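Local coordinates for protein pilin, type IV (Thermus thermophilus, PDB 4BHR) that probably serves as a pilin-like component of the type IV pilus system, this piece being its soluble domain without the N-terminal membrane helix, at residues V11-R22 and V52-V63. Numbering follows the deposited sequence.
Sequences VRNVATAVEAER and VTANNDGVNFTV
Part of the helix-on-sheet core of the pilin fold lies here: V11, V14, A15 and V18 on helix 6-20 pack against V52, F61 and V63 on two neighbouring antiparallel strands, the axis of 11-20 running at 149°, near antiparallel, to strand 61-63. V18 CG1 sits 3.6 Å from the F61 ring centroid and only 7° off the ring normal, a CH-pi contact over one face, while A15 CB meets the ring edge at F61 CE1, 3.7 Å away. With CG placed between backbone N and carbonyl carbon, chi1 55° turns the F61 ring so that its CE1 edge meets A15 and one face meets V18. V18 CG2, the other branch, meets V52 CG1 tip to tip, and V14 CG1 touches both V52 CG2 and V63 CG1 at 3.7 Å. V11 CG1 adds a contact with V63 CG1 at 4.0 Å. Outside the two segments, F39 and L29 add contacts to V18 and F61. At the C-terminal end of the helix the contact turns polar. R22 grips E19 side-on through two nearly straight bonds, NE to OE2 at 2.8 Å in a salt bridge and NH2 to OE1. End-on, R22 NH1 and NH2 share the single acceptor V59 O, each at 2.8 Å, and this forked pair is bent. The acceptors of all four bonds lie close to the guanidinium plane, so its rotation is fixed; NH1 also bonds G27 O. A leucine in place of R22 would probably leave V59 O without both donors and the E19 carboxylate without its countercharge, untying the helix end from the loop between the strands. Apolar contacts thus seat the helix on the sheet, and one planar guanidinium ties its C-terminal end to that loop.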
loop_
_atom_site.group_PDB
_atom_site.type_symbol
_atom_site.label_atom_id
_atom_site.label_comp_id
_atom_site.label_asym_id
_atom_site.label_seq_id
_atom_site.Cartn_x
_atom_site.Cartn_y
_atom_site.Cartn_z
ATOM N N VAL A 11 3.486 -5.430 1.709
ATOM C CA VAL A 11 2.771 -4.526 0.802
ATOM C C VAL A 11 1.330 -4.972 0.562
ATOM O O VAL A 11 0.382 -4.150 0.623
ATOM C CB VAL A 11 3.558 -4.306 -0.509
ATOM C CG1 VAL A 11 2.675 -3.831 -1.626
ATOM C CG2 VAL A 11 4.762 -3.389 -0.239
ATOM N N ARG A 12 1.134 -6.284 0.363
ATOM C CA ARG A 12 -0.178 -6.795 0.070
ATOM C C ARG A 12 -1.043 -6.711 1.322
ATOM O O ARG A 12 -2.233 -6.410 1.235
ATOM C CB ARG A 12 -0.100 -8.228 -0.462
ATOM C CG ARG A 12 -1.452 -8.772 -0.960
ATOM C CD ARG A 12 -1.978 -7.966 -2.120
ATOM N NE ARG A 12 -3.326 -8.338 -2.592
ATOM C CZ ARG A 12 -4.441 -7.882 -2.047
ATOM N NH1 ARG A 12 -4.395 -7.102 -0.962
ATOM N NH2 ARG A 12 -5.603 -8.236 -2.556
ATOM N N ASN A 13 -0.442 -6.993 2.489
ATOM C CA ASN A 13 -1.157 -6.913 3.727
ATOM C C ASN A 13 -1.549 -5.456 4.082
ATOM O O ASN A 13 -2.647 -5.197 4.592
ATOM C CB ASN A 13 -0.368 -7.602 4.855
ATOM C CG ASN A 13 -0.178 -9.118 4.616
ATOM O OD1 ASN A 13 -0.957 -9.799 3.910
ATOM N ND2 ASN A 13 0.892 -9.650 5.198
ATOM N N VAL A 14 -0.684 -4.497 3.743
ATOM C CA VAL A 14 -1.020 -3.079 3.894
ATOM C C VAL A 14 -2.209 -2.747 3.015
ATOM O O VAL A 14 -3.146 -2.049 3.426
ATOM C CB VAL A 14 0.175 -2.163 3.577
ATOM C CG1 VAL A 14 -0.275 -0.703 3.434
ATOM C CG2 VAL A 14 1.230 -2.258 4.656
ATOM N N ALA A 15 -2.177 -3.225 1.782
ATOM C CA ALA A 15 -3.315 -2.980 0.877
ATOM C C ALA A 15 -4.649 -3.534 1.402
ATOM O O ALA A 15 -5.650 -2.834 1.401
ATOM C CB ALA A 15 -3.004 -3.521 -0.526
ATOM N N THR A 16 -4.630 -4.763 1.932
ATOM C CA THR A 16 -5.791 -5.322 2.644
ATOM C C THR A 16 -6.299 -4.442 3.778
ATOM O O THR A 16 -7.530 -4.186 3.892
ATOM C CB THR A 16 -5.474 -6.745 3.152
ATOM O OG1 THR A 16 -5.231 -7.565 2.016
ATOM C CG2 THR A 16 -6.716 -7.321 3.904
ATOM N N ALA A 17 -5.358 -3.934 4.588
ATOM C CA ALA A 17 -5.687 -3.074 5.705
ATOM C C ALA A 17 -6.259 -1.717 5.288
ATOM O O ALA A 17 -7.140 -1.173 5.949
ATOM C CB ALA A 17 -4.465 -2.907 6.621
ATOM N N VAL A 18 -5.762 -1.145 4.193
ATOM C CA VAL A 18 -6.291 0.118 3.697
ATOM C C VAL A 18 -7.710 -0.117 3.178
ATOM O O VAL A 18 -8.594 0.690 3.448
ATOM C CB VAL A 18 -5.409 0.668 2.513
ATOM C CG1 VAL A 18 -6.099 1.880 1.848
ATOM C CG2 VAL A 18 -3.986 0.989 2.935
ATOM N N GLU A 19 -7.920 -1.222 2.463
ATOM C CA GLU A 19 -9.217 -1.504 1.858
ATOM C C GLU A 19 -10.257 -1.668 2.977
ATOM O O GLU A 19 -11.412 -1.245 2.837
ATOM C CB GLU A 19 -9.128 -2.725 0.944
ATOM C CG GLU A 19 -10.430 -3.119 0.279
ATOM C CD GLU A 19 -11.002 -2.018 -0.596
ATOM O OE1 GLU A 19 -10.246 -1.381 -1.373
ATOM O OE2 GLU A 19 -12.213 -1.801 -0.499
ATOM N N ALA A 20 -9.791 -2.222 4.105
ATOM C CA ALA A 20 -10.633 -2.466 5.278
ATOM C C ALA A 20 -11.051 -1.152 5.959
ATOM O O ALA A 20 -12.043 -1.126 6.719
ATOM C CB ALA A 20 -9.900 -3.387 6.246
ATOM N N GLU A 21 -10.358 -0.050 5.668
ATOM C CA GLU A 21 -10.693 1.284 6.185
ATOM C C GLU A 21 -11.654 2.073 5.275
ATOM O O GLU A 21 -12.030 3.200 5.601
ATOM C CB GLU A 21 -9.443 2.119 6.425
ATOM C CG GLU A 21 -8.546 1.503 7.484
ATOM C CD GLU A 21 -9.260 1.408 8.810
ATOM O OE1 GLU A 21 -9.887 2.424 9.250
ATOM O OE2 GLU A 21 -9.210 0.311 9.408
ATOM N N ARG A 22 -12.026 1.495 4.128
ATOM C CA ARG A 22 -12.967 2.177 3.232
ATOM C C ARG A 22 -14.289 2.405 3.976
ATOM O O ARG A 22 -14.746 1.495 4.639
ATOM C CB ARG A 22 -13.194 1.336 1.985
ATOM C CG ARG A 22 -13.845 2.106 0.850
ATOM C CD ARG A 22 -14.047 1.215 -0.382
ATOM N NE ARG A 22 -12.801 0.828 -1.079
ATOM C CZ ARG A 22 -12.138 1.611 -1.948
ATOM N NH1 ARG A 22 -12.583 2.850 -2.229
ATOM N NH2 ARG A 22 -11.023 1.153 -2.533
ATOM N N VAL A 52 1.328 4.862 1.272
ATOM C CA VAL A 52 0.106 4.584 0.547
ATOM C C VAL A 52 -0.386 5.917 -0.003
ATOM O O VAL A 52 -0.526 6.902 0.758
ATOM C CB VAL A 52 -1.003 4.070 1.500
ATOM C CG1 VAL A 52 -2.247 3.687 0.681
ATOM C CG2 VAL A 52 -0.530 2.827 2.259
ATOM N N THR A 53 -0.672 5.936 -1.314
ATOM C CA THR A 53 -1.158 7.148 -1.948
ATOM C C THR A 53 -2.480 6.876 -2.642
ATOM O O THR A 53 -2.793 5.752 -3.071
ATOM C CB THR A 53 -0.160 7.701 -3.015
ATOM O OG1 THR A 53 0.214 6.645 -3.926
ATOM C CG2 THR A 53 1.073 8.277 -2.340
ATOM N N ALA A 54 -3.305 7.926 -2.752
ATOM C CA ALA A 54 -4.557 7.826 -3.448
ATOM C C ALA A 54 -4.385 7.983 -4.956
ATOM O O ALA A 54 -3.685 8.917 -5.452
ATOM C CB ALA A 54 -5.523 8.877 -2.916
ATOM N N ASN A 55 -5.037 7.101 -5.694
ATOM C CA ASN A 55 -5.017 7.171 -7.159
ATOM C C ASN A 55 -5.921 8.327 -7.625
ATOM O O ASN A 55 -6.837 8.743 -6.905
ATOM C CB ASN A 55 -5.531 5.863 -7.763
ATOM C CG ASN A 55 -4.524 4.689 -7.632
ATOM O OD1 ASN A 55 -3.589 4.742 -6.824
ATOM N ND2 ASN A 55 -4.770 3.612 -8.373
ATOM N N ASN A 56 -5.612 8.867 -8.794
ATOM C CA ASN A 56 -6.415 9.971 -9.313
ATOM C C ASN A 56 -7.924 9.649 -9.491
ATOM O O ASN A 56 -8.772 10.568 -9.557
ATOM C CB ASN A 56 -5.785 10.492 -10.613
ATOM C CG ASN A 56 -4.449 11.212 -10.379
ATOM O OD1 ASN A 56 -4.205 11.804 -9.330
ATOM N ND2 ASN A 56 -3.584 11.167 -11.384
ATOM N N ASP A 57 -8.288 8.368 -9.570
ATOM C CA ASP A 57 -9.690 8.048 -9.778
ATOM C C ASP A 57 -10.553 8.289 -8.561
ATOM O O ASP A 57 -11.786 8.188 -8.628
ATOM C CB ASP A 57 -9.879 6.632 -10.375
ATOM C CG ASP A 57 -9.525 5.507 -9.402
ATOM O OD1 ASP A 57 -9.161 5.783 -8.250
ATOM O OD2 ASP A 57 -9.672 4.337 -9.807
ATOM N N GLY A 58 -9.907 8.549 -7.423
ATOM C CA GLY A 58 -10.632 8.806 -6.193
ATOM C C GLY A 58 -11.267 7.573 -5.578
ATOM O O GLY A 58 -12.037 7.673 -4.611
ATOM N N VAL A 59 -10.937 6.394 -6.116
ATOM C CA VAL A 59 -11.479 5.148 -5.560
ATOM C C VAL A 59 -10.374 4.191 -5.082
ATOM O O VAL A 59 -10.529 3.496 -4.062
ATOM C CB VAL A 59 -12.369 4.434 -6.616
ATOM C CG1 VAL A 59 -12.766 3.035 -6.174
ATOM C CG2 VAL A 59 -13.634 5.288 -6.847
ATOM N N ASN A 60 -9.324 4.102 -5.883
ATOM C CA ASN A 60 -8.234 3.145 -5.660
ATOM C C ASN A 60 -7.020 3.788 -5.056
ATOM O O ASN A 60 -6.946 5.039 -4.939
ATOM C CB ASN A 60 -7.919 2.473 -7.017
ATOM C CG ASN A 60 -8.954 1.459 -7.389
ATOM O OD1 ASN A 60 -9.091 0.433 -6.709
ATOM N ND2 ASN A 60 -9.733 1.717 -8.480
ATOM N N PHE A 61 -6.054 2.945 -4.671
ATOM C CA PHE A 61 -4.848 3.452 -4.001
ATOM C C PHE A 61 -3.651 2.627 -4.454
ATOM O O PHE A 61 -3.785 1.533 -5.015
ATOM C CB PHE A 61 -5.000 3.373 -2.455
ATOM C CG PHE A 61 -5.343 1.978 -1.968
ATOM C CD1 PHE A 61 -4.302 1.090 -1.660
ATOM C CD2 PHE A 61 -6.662 1.545 -1.832
ATOM C CE1 PHE A 61 -4.580 -0.230 -1.251
ATOM C CE2 PHE A 61 -6.948 0.245 -1.436
ATOM C CZ PHE A 61 -5.910 -0.647 -1.136
ATOM N N THR A 62 -2.485 3.127 -4.164
ATOM C CA THR A 62 -1.221 2.412 -4.482
ATOM C C THR A 62 -0.368 2.366 -3.218
ATOM O O THR A 62 -0.157 3.378 -2.540
ATOM C CB THR A 62 -0.422 3.120 -5.598
ATOM O OG1 THR A 62 -1.215 3.157 -6.805
ATOM C CG2 THR A 62 0.910 2.344 -5.932
ATOM N N VAL A 63 0.160 1.178 -2.915
ATOM C CA VAL A 63 1.063 1.001 -1.786
ATOM C C VAL A 63 2.437 0.798 -2.369
ATOM O O VAL A 63 2.607 -0.070 -3.255
ATOM C CB VAL A 63 0.683 -0.300 -0.990
ATOM C CG1 VAL A 63 1.593 -0.425 0.245
ATOM C CG2 VAL A 63 -0.769 -0.232 -0.562
#